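Local coordinates for leucine-rich repeat protein TpLRR (Treponema pallidum, PDB 6MLX) that is of unknown function but folds as a secreted, probably periplasmic, leucine-rich repeat solenoid of the BspA type, at residues G126-V131 with G143-C148; A149-V154 with R172-L177; L167-R172 with V190-Y195; V184-G189 with L208-E213. One frame throughout, in Å; residues are numbered along the deposited sequence.

Contact 1 of 4, residues G126-V131 with G143-C148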
loop_
_atom_site.group_PDB
_atom_site.type_symbol
_atom_site.label_atom_id
_atom_site.label_comp_id
_atom_site.label_asym_id
_atom_site.label_seq_id
_atom_site.Cartn_x
_atom_site.Cartn_y
_atom_site.Cartn_z
ATOM N N GLY A 126 0.865 10.151 -5.800
ATOM C CA GLY A 126 1.802 11.137 -6.283
ATOM C C GLY A 126 2.520 11.934 -5.211
ATOM O O GLY A 126 3.401 12.727 -5.555
ATOM N N SER A 127 2.159 11.774 -3.939
ATOM C CA SER A 127 2.849 12.479 -2.866
ATOM C C SER A 127 3.758 11.580 -2.046
ATOM O O SER A 127 4.485 12.083 -1.178
ATOM C CB SER A 127 1.840 13.150 -1.917
ATOM O OG SER A 127 1.122 14.181 -2.564
ATOM N N LEU A 128 3.724 10.279 -2.281
ATOM C CA LEU A 128 4.457 9.340 -1.445
ATOM C C LEU A 128 5.957 9.491 -1.687
ATOM O O LEU A 128 6.417 9.433 -2.829
ATOM C CB LEU A 128 3.978 7.922 -1.748
ATOM C CG LEU A 128 4.410 6.715 -0.912
ATOM C CD1 LEU A 128 4.053 6.891 0.549
ATOM C CD2 LEU A 128 3.730 5.467 -1.488
ATOM N N VAL A 129 6.716 9.700 -0.613
ATOM C CA VAL A 129 8.133 10.056 -0.696
ATOM C C VAL A 129 9.034 8.872 -0.329
ATOM O O VAL A 129 9.889 8.474 -1.116
ATOM C CB VAL A 129 8.459 11.294 0.174
ATOM C CG1 VAL A 129 9.936 11.554 0.138
ATOM C CG2 VAL A 129 7.677 12.501 -0.333
ATOM N N ASP A 130 8.911 8.363 0.890
ATOM C CA ASP A 130 9.731 7.253 1.361
ATOM C C ASP A 130 8.827 6.056 1.612
ATOM O O ASP A 130 7.705 6.215 2.103
ATOM C CB ASP A 130 10.491 7.586 2.665
ATOM C CG ASP A 130 11.580 8.646 2.488
ATOM O OD1 ASP A 130 12.126 8.802 1.383
ATOM O OD2 ASP A 130 11.918 9.306 3.499
ATOM N N VAL A 131 9.309 4.858 1.274
ATOM C CA VAL A 131 8.660 3.631 1.732
ATOM C C VAL A 131 9.724 2.644 2.186
ATOM O O VAL A 131 10.781 2.490 1.561
ATOM C CB VAL A 131 7.702 2.983 0.694
ATOM C CG1 VAL A 131 7.631 3.758 -0.576
ATOM C CG2 VAL A 131 8.028 1.501 0.439
ATOM N N GLY A 143 3.226 -3.259 -10.688
ATOM C CA GLY A 143 2.787 -1.877 -10.630
ATOM C C GLY A 143 2.510 -1.319 -9.246
ATOM O O GLY A 143 1.830 -0.290 -9.130
ATOM N N ALA A 144 3.026 -1.959 -8.189
ATOM C CA ALA A 144 2.665 -1.570 -6.830
ATOM C C ALA A 144 2.960 -0.099 -6.555
ATOM O O ALA A 144 2.223 0.546 -5.807
ATOM C CB ALA A 144 3.386 -2.449 -5.812
ATOM N N PHE A 145 4.018 0.447 -7.149
ATOM C CA PHE A 145 4.338 1.861 -6.996
ATOM C C PHE A 145 4.325 2.589 -8.339
ATOM O O PHE A 145 5.081 3.540 -8.550
ATOM C CB PHE A 145 5.675 2.017 -6.278
ATOM C CG PHE A 145 5.686 1.364 -4.938
ATOM C CD1 PHE A 145 5.106 1.998 -3.844
ATOM C CD2 PHE A 145 6.222 0.090 -4.774
ATOM C CE1 PHE A 145 5.090 1.390 -2.597
ATOM C CE2 PHE A 145 6.207 -0.529 -3.532
ATOM C CZ PHE A 145 5.642 0.124 -2.445
ATOM N N ARG A 146 3.445 2.149 -9.245
ATOM C CA ARG A 146 3.296 2.790 -10.549
ATOM C C ARG A 146 2.932 4.262 -10.382
ATOM O O ARG A 146 2.055 4.609 -9.590
ATOM C CB ARG A 146 2.211 2.065 -11.355
ATOM C CG ARG A 146 2.004 2.578 -12.783
ATOM C CD ARG A 146 0.762 1.918 -13.440
ATOM N NE ARG A 146 0.714 0.469 -13.232
ATOM C CZ ARG A 146 1.502 -0.399 -13.870
ATOM N NH1 ARG A 146 2.398 0.042 -14.738
ATOM N NH2 ARG A 146 1.405 -1.706 -13.636
ATOM N N ASP A 147 3.637 5.130 -11.105
ATOM C CA ASP A 147 3.330 6.562 -11.141
ATOM C C ASP A 147 3.382 7.219 -9.764
ATOM O O ASP A 147 2.635 8.169 -9.496
ATOM C CB ASP A 147 1.959 6.819 -11.765
ATOM C CG ASP A 147 1.833 6.211 -13.112
ATOM O OD1 ASP A 147 2.782 6.344 -13.905
ATOM O OD2 ASP A 147 0.799 5.575 -13.365
ATOM N N CYS A 148 4.248 6.728 -8.878
ATOM C CA CYS A 148 4.552 7.443 -7.639
ATOM C C CYS A 148 5.640 8.464 -7.971
ATOM O O CYS A 148 6.838 8.241 -7.794
ATOM C CB CYS A 148 4.955 6.466 -6.542
ATOM S SG CYS A 148 3.540 5.450 -5.956
#
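The tight part of this contact is the meeting of V131 and F145, tip to tip inside the protein. Both methyls of V131 reach the far end of the F145 ring. CG2 of V131 lies 4.0 Å from CZ of F145, and CG1 of V131 is as near to CE1 of F145. The ring gets there because its CG stands anti to the carbonyl carbon, chi1 -58°. L128 is looser. Its CD2 comes to the ring edge, near the ring plane, 4.4 Å from F145 CD1, and also lies 4.5 Å from SG of C148. The two segments belong to a leucine-rich repeat solenoid of the BspA type. G126-V131 runs into the short strand 130-132, and G143-C148 is a pair of tight turns on the next stretch of the coil. Apolar side chains meet between them, and no hydrogen bond joins the segments. Further along, L151 and L167 also touch F145. The partly exposed side is slack. There G126 CA only approaches D147 O, at 4.5 Å, and the D147 carboxylate leads away. R146 also leaves the contact, and its guanidinium forms salt bridges with D120 and E169.

Contact 2 of 4, residues A149-V154 with R172-L177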
loop_
_atom_site.group_PDB
_atom_site.type_symbol
_atom_site.label_atom_id
_atom_site.label_comp_id
_atom_site.label_asym_id
_atom_site.label_seq_id
_atom_site.Cartn_x
_atom_site.Cartn_y
_atom_site.Cartn_z
ATOM N N ALA A 149 5.198 9.608 -8.496
ATOM C CA ALA A 149 6.133 10.551 -9.102
ATOM C C ALA A 149 7.028 11.237 -8.076
ATOM O O ALA A 149 8.065 11.790 -8.457
ATOM C CB ALA A 149 5.375 11.600 -9.919
ATOM N N GLU A 150 6.666 11.220 -6.799
ATOM C CA GLU A 150 7.502 11.822 -5.772
ATOM C C GLU A 150 8.286 10.798 -4.953
ATOM O O GLU A 150 9.063 11.192 -4.068
ATOM C CB GLU A 150 6.651 12.704 -4.856
ATOM C CG GLU A 150 6.131 13.986 -5.550
ATOM C CD GLU A 150 7.215 14.990 -5.914
ATOM O OE1 GLU A 150 8.349 14.900 -5.389
ATOM O OE2 GLU A 150 6.940 15.877 -6.754
ATOM N N LEU A 151 8.103 9.505 -5.233
ATOM C CA LEU A 151 8.804 8.426 -4.551
ATOM C C LEU A 151 10.310 8.534 -4.742
ATOM O O LEU A 151 10.809 8.320 -5.849
ATOM C CB LEU A 151 8.313 7.076 -5.069
ATOM C CG LEU A 151 8.925 5.831 -4.435
ATOM C CD1 LEU A 151 8.768 5.906 -2.925
ATOM C CD2 LEU A 151 8.252 4.601 -5.003
ATOM N N ALA A 152 11.040 8.850 -3.671
ATOM C CA ALA A 152 12.480 9.045 -3.737
ATOM C C ALA A 152 13.278 7.840 -3.248
ATOM O O ALA A 152 14.380 7.598 -3.745
ATOM C CB ALA A 152 12.883 10.281 -2.919
ATOM N N SER A 153 12.742 7.076 -2.302
ATOM C CA SER A 153 13.505 6.053 -1.600
ATOM C C SER A 153 12.613 4.866 -1.273
ATOM O O SER A 153 11.551 5.037 -0.669
ATOM C CB SER A 153 14.100 6.615 -0.299
ATOM O OG SER A 153 14.803 5.609 0.401
ATOM N N VAL A 154 13.063 3.670 -1.640
ATOM C CA VAL A 154 12.375 2.422 -1.325
ATOM C C VAL A 154 13.388 1.453 -0.739
ATOM O O VAL A 154 14.426 1.188 -1.358
ATOM C CB VAL A 154 11.713 1.785 -2.565
ATOM C CG1 VAL A 154 11.158 0.401 -2.212
ATOM C CG2 VAL A 154 10.616 2.673 -3.107
ATOM N N ARG A 172 9.700 8.798 -11.472
ATOM C CA ARG A 172 10.724 9.645 -12.055
ATOM C C ARG A 172 11.622 10.312 -11.021
ATOM O O ARG A 172 12.648 10.876 -11.408
ATOM C CB ARG A 172 10.079 10.702 -12.943
ATOM C CG ARG A 172 8.870 11.377 -12.363
ATOM C CD ARG A 172 8.458 12.538 -13.265
ATOM N NE ARG A 172 7.154 13.091 -12.910
ATOM C CZ ARG A 172 6.986 14.045 -12.004
ATOM N NH1 ARG A 172 8.032 14.535 -11.358
ATOM N NH2 ARG A 172 5.777 14.513 -11.739
ATOM N N ASN A 173 11.289 10.256 -9.730
ATOM C CA ASN A 173 12.160 10.815 -8.701
ATOM C C ASN A 173 12.856 9.748 -7.864
ATOM O O ASN A 173 13.501 10.081 -6.860
ATOM C CB ASN A 173 11.370 11.763 -7.805
ATOM C CG ASN A 173 11.342 13.168 -8.353
ATOM O OD1 ASN A 173 12.389 13.742 -8.663
ATOM N ND2 ASN A 173 10.146 13.723 -8.503
ATOM N N LEU A 174 12.757 8.480 -8.260
ATOM C CA LEU A 174 13.342 7.395 -7.486
ATOM C C LEU A 174 14.859 7.423 -7.617
ATOM O O LEU A 174 15.396 7.358 -8.725
ATOM C CB LEU A 174 12.783 6.059 -7.964
ATOM C CG LEU A 174 13.309 4.826 -7.233
ATOM C CD1 LEU A 174 13.013 4.929 -5.728
ATOM C CD2 LEU A 174 12.700 3.568 -7.818
ATOM N N VAL A 175 15.564 7.531 -6.487
ATOM C CA VAL A 175 17.018 7.559 -6.520
ATOM C C VAL A 175 17.668 6.534 -5.606
ATOM O O VAL A 175 18.870 6.257 -5.758
ATOM C CB VAL A 175 17.558 8.976 -6.197
ATOM C CG1 VAL A 175 16.992 10.009 -7.157
ATOM C CG2 VAL A 175 17.217 9.349 -4.797
ATOM N N GLU A 176 16.949 5.941 -4.662
ATOM C CA GLU A 176 17.534 5.045 -3.673
ATOM C C GLU A 176 16.697 3.782 -3.577
ATOM O O GLU A 176 15.477 3.845 -3.398
ATOM C CB GLU A 176 17.633 5.716 -2.303
ATOM C CG GLU A 176 18.241 4.848 -1.227
ATOM C CD GLU A 176 18.335 5.579 0.106
ATOM O OE1 GLU A 176 17.296 5.865 0.732
ATOM O OE2 GLU A 176 19.448 5.904 0.517
ATOM N N LEU A 177 17.366 2.638 -3.689
ATOM C CA LEU A 177 16.729 1.327 -3.640
ATOM C C LEU A 177 17.552 0.506 -2.656
ATOM O O LEU A 177 18.577 -0.072 -3.024
ATOM C CB LEU A 177 16.673 0.700 -5.017
ATOM C CG LEU A 177 15.905 -0.608 -5.137
ATOM C CD1 LEU A 177 14.482 -0.407 -4.672
ATOM C CD2 LEU A 177 15.939 -1.107 -6.575
#
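The carbonyl oxygen of A152 takes two backbone N-H groups, from V175 and E176. This is the parallel ladder of a leucine-rich repeat solenoid, in which strands 153-155 and 176-178 stack as neighbouring rungs. The bond from V175 N is 3.0 Å to A152 O and nearly straight, but its donor sits above the carbonyl plane. The bond from E176 N to the same oxygen lies in that plane and is more bent, 142° at the hydrogen. One step on, V154 N donates to E176 O at 3.0 Å.

Within the ladder, the bridged pair S153 and E176 send their side chains to the same face of the sheet. The E176 chain is extended, and its OE1 accepts from S153 OG at 2.5 Å through the anti lone pair. S153 OG and E176 CG both stand anti to their backbone N, so the two groups run out together. V154 and L177 take the other face, where L177 CD1 packs on V154 CB. L174 CD1 lies against the A152 carbonyl oxygen and also meets V154 CG2. F168 backs both V154 and L174.

In the loops before the strands, N173 ND2 donates to A149 O at 2.8 Å, close to the plane of both groups. R196 holds N173 OD1, which fixes the flip of the amide. E150 lies alongside N173, pointing the same way. R172 leaves the backbone in the crowded position, chi1 44°, then runs extended to NE. This lays one face of its guanidinium over A149, with NH2 3.5 Å from A149 CB.

Contact 3 of 4, residues L167-R172 with V190-Y195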
loop_
_atom_site.group_PDB
_atom_site.type_symbol
_atom_site.label_atom_id
_atom_site.label_comp_id
_atom_site.label_asym_id
_atom_site.label_seq_id
_atom_site.Cartn_x
_atom_site.Cartn_y
_atom_site.Cartn_z
ATOM N N LEU A 167 6.958 -2.495 -11.529
ATOM C CA LEU A 167 6.872 -2.185 -10.101
ATOM C C LEU A 167 7.109 -0.698 -9.834
ATOM O O LEU A 167 6.351 -0.067 -9.100
ATOM C CB LEU A 167 7.862 -3.043 -9.308
ATOM C CG LEU A 167 7.908 -2.818 -7.792
ATOM C CD1 LEU A 167 6.556 -3.108 -7.166
ATOM C CD2 LEU A 167 8.971 -3.683 -7.172
ATOM N N PHE A 168 8.138 -0.117 -10.450
ATOM C CA PHE A 168 8.471 1.295 -10.260
ATOM C C PHE A 168 8.274 2.117 -11.536
ATOM O O PHE A 168 8.939 3.140 -11.736
ATOM C CB PHE A 168 9.906 1.444 -9.748
ATOM C CG PHE A 168 10.157 0.752 -8.440
ATOM C CD1 PHE A 168 9.546 1.202 -7.270
ATOM C CD2 PHE A 168 11.002 -0.349 -8.374
ATOM C CE1 PHE A 168 9.781 0.568 -6.061
ATOM C CE2 PHE A 168 11.238 -0.996 -7.162
ATOM C CZ PHE A 168 10.616 -0.542 -6.011
ATOM N N GLU A 169 7.366 1.685 -12.409
ATOM C CA GLU A 169 7.102 2.415 -13.639
ATOM C C GLU A 169 6.603 3.827 -13.344
ATOM O O GLU A 169 5.666 4.027 -12.565
ATOM C CB GLU A 169 6.082 1.648 -14.488
ATOM C CG GLU A 169 5.748 2.319 -15.798
ATOM C CD GLU A 169 4.679 1.565 -16.566
ATOM O OE1 GLU A 169 4.811 0.335 -16.771
ATOM O OE2 GLU A 169 3.669 2.205 -16.910
ATOM N N GLY A 170 7.239 4.812 -13.970
ATOM C CA GLY A 170 6.849 6.191 -13.776
ATOM C C GLY A 170 7.341 6.831 -12.496
ATOM O O GLY A 170 6.864 7.914 -12.148
ATOM N N CYS A 171 8.272 6.194 -11.777
ATOM C CA CYS A 171 8.823 6.765 -10.546
ATOM C C CYS A 171 10.016 7.625 -10.936
ATOM O O CYS A 171 11.180 7.268 -10.768
ATOM C CB CYS A 171 9.197 5.667 -9.556
ATOM S SG CYS A 171 7.756 4.779 -8.896
ATOM N N ARG A 172 9.700 8.798 -11.472
ATOM C CA ARG A 172 10.724 9.645 -12.055
ATOM C C ARG A 172 11.622 10.312 -11.021
ATOM O O ARG A 172 12.648 10.876 -11.408
ATOM C CB ARG A 172 10.079 10.702 -12.943
ATOM C CG ARG A 172 8.870 11.377 -12.363
ATOM C CD ARG A 172 8.458 12.538 -13.265
ATOM N NE ARG A 172 7.154 13.091 -12.910
ATOM C CZ ARG A 172 6.986 14.045 -12.004
ATOM N NH1 ARG A 172 8.032 14.535 -11.358
ATOM N NH2 ARG A 172 5.777 14.513 -11.739
ATOM N N VAL A 190 10.416 -2.997 -15.182
ATOM C CA VAL A 190 10.432 -2.667 -13.754
ATOM C C VAL A 190 10.691 -1.174 -13.538
ATOM O O VAL A 190 9.977 -0.505 -12.782
ATOM C CB VAL A 190 11.471 -3.530 -13.017
ATOM C CG1 VAL A 190 11.670 -3.027 -11.605
ATOM C CG2 VAL A 190 11.038 -5.007 -13.009
ATOM N N PHE A 191 11.715 -0.630 -14.214
ATOM C CA PHE A 191 12.214 0.719 -13.956
ATOM C C PHE A 191 11.933 1.695 -15.100
ATOM O O PHE A 191 12.627 2.716 -15.216
ATOM C CB PHE A 191 13.717 0.688 -13.673
ATOM C CG PHE A 191 14.096 -0.106 -12.458
ATOM C CD1 PHE A 191 13.851 0.386 -11.184
ATOM C CD2 PHE A 191 14.707 -1.341 -12.584
ATOM C CE1 PHE A 191 14.206 -0.333 -10.058
ATOM C CE2 PHE A 191 15.072 -2.072 -11.450
ATOM C CZ PHE A 191 14.821 -1.565 -10.190
ATOM N N VAL A 192 10.928 1.411 -15.936
ATOM C CA VAL A 192 10.524 2.343 -16.987
ATOM C C VAL A 192 10.160 3.694 -16.378
ATOM O O VAL A 192 9.418 3.773 -15.393
ATOM C CB VAL A 192 9.350 1.757 -17.791
ATOM C CG1 VAL A 192 8.669 2.830 -18.620
ATOM C CG2 VAL A 192 9.822 0.596 -18.679
ATOM N N GLY A 193 10.676 4.770 -16.978
ATOM C CA GLY A 193 10.403 6.120 -16.526
ATOM C C GLY A 193 11.173 6.569 -15.303
ATOM O O GLY A 193 10.925 7.677 -14.815
ATOM N N CYS A 194 12.098 5.757 -14.788
ATOM C CA CYS A 194 12.856 6.099 -13.581
ATOM C C CYS A 194 14.091 6.903 -13.976
ATOM O O CYS A 194 15.225 6.424 -13.947
ATOM C CB CYS A 194 13.221 4.840 -12.804
ATOM S SG CYS A 194 11.791 4.009 -12.040
ATOM N N TYR A 195 13.852 8.174 -14.318
ATOM C CA TYR A 195 14.894 9.012 -14.906
ATOM C C TYR A 195 16.021 9.345 -13.941
ATOM O O TYR A 195 17.133 9.640 -14.393
ATOM C CB TYR A 195 14.281 10.310 -15.457
ATOM C CG TYR A 195 13.594 10.063 -16.779
ATOM C CD1 TYR A 195 14.341 9.992 -17.957
ATOM C CD2 TYR A 195 12.224 9.851 -16.852
ATOM C CE1 TYR A 195 13.736 9.733 -19.169
ATOM C CE2 TYR A 195 11.606 9.584 -18.068
ATOM C CZ TYR A 195 12.374 9.537 -19.226
ATOM O OH TYR A 195 11.792 9.277 -20.452
#
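V192 O is the best-held polar atom here, gripped by one straight hydrogen bond and one weaker CH contact. G170 N donates to V192 O at 2.8 Å, in the carbonyl plane and 163° at the hydrogen. E169 CA also points its hydrogen at V192 O. A second bond between the segments runs from F168 N to V190 O at 3.0 Å, again in the carbonyl plane but more bent. E169 and V192 run side by side, with E169 CG against V192 CG1.

Both segments have the same shape. Each makes a type II turn, F168 to C171 and F191 to C194, with a glycine of positive phi at its third place. They are equivalent turns on successive coils of the leucine-rich repeat solenoid, stacked in register from L167 on V190 to G170 on G193. An inverse gamma turn centred on C171, and another on C194, follow the same pattern.

The phenylalanines repeat too. F168 and F191 both set CG anti to the carbonyl carbon, so the rings point the same way. Their planes are only 15° apart, but the rings are slid so far that they barely overlap. The touch is F168 CD2 to F191 CE1, 3.6 Å. L167 CG lies over the centre of one face of F168, and V190 CG1 does the same for F191. L177 packs against both rings. Beside them, C194 SG lies 4.0 Å from C171 CB.

Contact 4 of 4, residues V184-G189 with L208-E213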
loop_
_atom_site.group_PDB
_atom_site.type_symbol
_atom_site.label_atom_id
_atom_site.label_comp_id
_atom_site.label_asym_id
_atom_site.label_seq_id
_atom_site.Cartn_x
_atom_site.Cartn_y
_atom_site.Cartn_z
ATOM N N VAL A 184 18.210 -11.657 -7.857
ATOM C CA VAL A 184 16.794 -11.330 -7.944
ATOM C C VAL A 184 16.393 -11.477 -9.405
ATOM O O VAL A 184 17.241 -11.419 -10.301
ATOM C CB VAL A 184 16.531 -9.902 -7.396
ATOM C CG1 VAL A 184 17.053 -8.859 -8.386
ATOM C CG2 VAL A 184 15.049 -9.680 -7.068
ATOM N N SER A 185 15.103 -11.709 -9.645
ATOM C CA SER A 185 14.543 -11.790 -10.988
ATOM C C SER A 185 13.716 -10.549 -11.281
ATOM O O SER A 185 13.058 -10.002 -10.396
ATOM C CB SER A 185 13.652 -13.024 -11.153
ATOM O OG SER A 185 14.401 -14.211 -11.012
ATOM N N PHE A 186 13.718 -10.131 -12.536
ATOM C CA PHE A 186 13.032 -8.914 -12.932
ATOM C C PHE A 186 11.871 -9.229 -13.864
ATOM O O PHE A 186 12.032 -9.948 -14.852
ATOM C CB PHE A 186 13.996 -7.937 -13.604
ATOM C CG PHE A 186 15.156 -7.521 -12.731
ATOM C CD1 PHE A 186 16.343 -8.226 -12.750
ATOM C CD2 PHE A 186 15.061 -6.412 -11.908
ATOM C CE1 PHE A 186 17.419 -7.837 -11.958
ATOM C CE2 PHE A 186 16.132 -6.016 -11.112
ATOM C CZ PHE A 186 17.313 -6.723 -11.147
ATOM N N GLY A 187 10.707 -8.686 -13.542
ATOM C CA GLY A 187 9.625 -8.629 -14.492
ATOM C C GLY A 187 9.913 -7.603 -15.575
ATOM O O GLY A 187 11.000 -7.035 -15.686
ATOM N N VAL A 188 8.891 -7.359 -16.383
ATOM C CA VAL A 188 9.011 -6.510 -17.567
ATOM C C VAL A 188 8.858 -5.044 -17.171
ATOM O O VAL A 188 7.934 -4.678 -16.437
ATOM C CB VAL A 188 7.964 -6.914 -18.620
ATOM C CG1 VAL A 188 7.926 -5.908 -19.774
ATOM C CG2 VAL A 188 8.250 -8.335 -19.134
ATOM N N GLY A 189 9.757 -4.204 -17.676
ATOM C CA GLY A 189 9.642 -2.768 -17.489
ATOM C C GLY A 189 9.643 -2.321 -16.043
ATOM O O GLY A 189 8.943 -1.363 -15.700
ATOM N N LEU A 208 22.734 -7.425 -11.796
ATOM C CA LEU A 208 21.784 -8.448 -11.363
ATOM C C LEU A 208 20.993 -9.061 -12.518
ATOM O O LEU A 208 20.275 -10.046 -12.295
ATOM C CB LEU A 208 20.815 -7.871 -10.319
ATOM C CG LEU A 208 21.401 -7.547 -8.939
ATOM C CD1 LEU A 208 20.453 -6.642 -8.171
ATOM C CD2 LEU A 208 21.712 -8.801 -8.123
ATOM N N GLY A 209 21.087 -8.515 -13.727
ATOM C CA GLY A 209 20.491 -9.131 -14.893
ATOM C C GLY A 209 19.296 -8.428 -15.504
ATOM O O GLY A 209 18.642 -9.008 -16.378
ATOM N N TYR A 210 18.975 -7.213 -15.074
ATOM C CA TYR A 210 17.888 -6.473 -15.698
ATOM C C TYR A 210 18.268 -6.124 -17.129
ATOM O O TYR A 210 19.378 -5.643 -17.380
ATOM C CB TYR A 210 17.592 -5.206 -14.897
ATOM C CG TYR A 210 16.422 -4.370 -15.375
ATOM C CD1 TYR A 210 15.110 -4.839 -15.282
ATOM C CD2 TYR A 210 16.622 -3.094 -15.871
ATOM C CE1 TYR A 210 14.035 -4.058 -15.697
ATOM C CE2 TYR A 210 15.567 -2.316 -16.292
ATOM C CZ TYR A 210 14.269 -2.792 -16.196
ATOM O OH TYR A 210 13.224 -1.988 -16.613
ATOM N N LYS A 211 17.357 -6.395 -18.067
ATOM C CA LYS A 211 17.543 -6.033 -19.467
ATOM C C LYS A 211 16.483 -5.054 -19.951
ATOM O O LYS A 211 16.442 -4.751 -21.151
ATOM C CB LYS A 211 17.524 -7.262 -20.389
ATOM C CG LYS A 211 17.901 -8.582 -19.763
ATOM C CD LYS A 211 19.411 -8.767 -19.643
ATOM C CE LYS A 211 19.718 -10.144 -19.044
ATOM N NZ LYS A 211 21.118 -10.254 -18.527
ATOM N N GLY A 212 15.616 -4.564 -19.067
ATOM C CA GLY A 212 14.560 -3.653 -19.467
ATOM C C GLY A 212 15.048 -2.220 -19.568
ATOM O O GLY A 212 16.242 -1.923 -19.496
ATOM N N GLU A 213 14.088 -1.311 -19.699
ATOM C CA GLU A 213 14.401 0.100 -19.899
ATOM C C GLU A 213 14.456 0.854 -18.574
ATOM O O GLU A 213 13.610 0.662 -17.696
ATOM C CB GLU A 213 13.366 0.760 -20.817
ATOM C CG GLU A 213 13.331 0.159 -22.215
ATOM C CD GLU A 213 14.734 -0.073 -22.758
ATOM O OE1 GLU A 213 15.062 -1.243 -23.107
ATOM O OE2 GLU A 213 15.524 0.905 -22.795
HETATM O O HOH W 1 17.915 -11.537 -13.161
HETATM O O HOH W 2 20.204 -11.924 -10.034
#
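F186 lays one face of its ring over Y210. Y210 CB stands 3.8 Å from the F186 ring centroid and almost on the ring normal, a CH-pi contact. This joins strand 185-186, on the last coils of the leucine-rich repeat solenoid, to the segment that follows helix 199-207. That helix ends in a Schellman motif, with G209 at positive phi. The turn brings L208 and Y210 to the same aromatic ring.

The two rings form an offset edge-to-face pair, their planes at 61°. The edge of Y210 is turned to the F186 face, and Y210 CD1 reaches back to F186 CB at 3.7 Å. Y210 holds its CG anti to the backbone N, chi1 -176°, and F186 holds its own anti to the carbonyl carbon. The two side chains cross at about a right angle. L208 works at the rim of F186. Its carbonyl oxygen lies at the ring edge, in plane, and its CB touches F186 CE1 and CZ. The L208 and V184 side chains cross obliquely and touch through L208 CD1 and V184 CG1.

No direct hydrogen bond joins the segments, and water does that work. One water donates to both V184 O and L208 O. Another accepts from V184 N and donates to L208 O, so two waters grip L208 O.

At the other end Y210 OH passes by G189, 3.6 Å from G189 C. F191 N bonds to this hydroxyl. G212 N sits over the centre of one Y210 face, and Y210 OH donates to E213 O at 2.9 Å, from above the carbonyl plane.

In the fold
Contacts 1, 2 and 3 form one continuous patch of the solenoid, with centres about 8 to 10 Å apart. Strand 130-132 of contact 1 and strand 153-155 of contact 2 are parallel neighbours in one sheet. Contact 3 continues the turns of contact 1: D147 N lies 2.7 Å from E169 O, a probable hydrogen bond. Contacts 2 and 3 share R172 and meet in the interior, where V154 CG2 is 3.7 Å from F168 CE1. Contact 4 lies toward the C-terminal end. It touches contact 3, about 12 Å away between centres, but its nearest atoms stay about 7 Å from those of contacts 1 and 2.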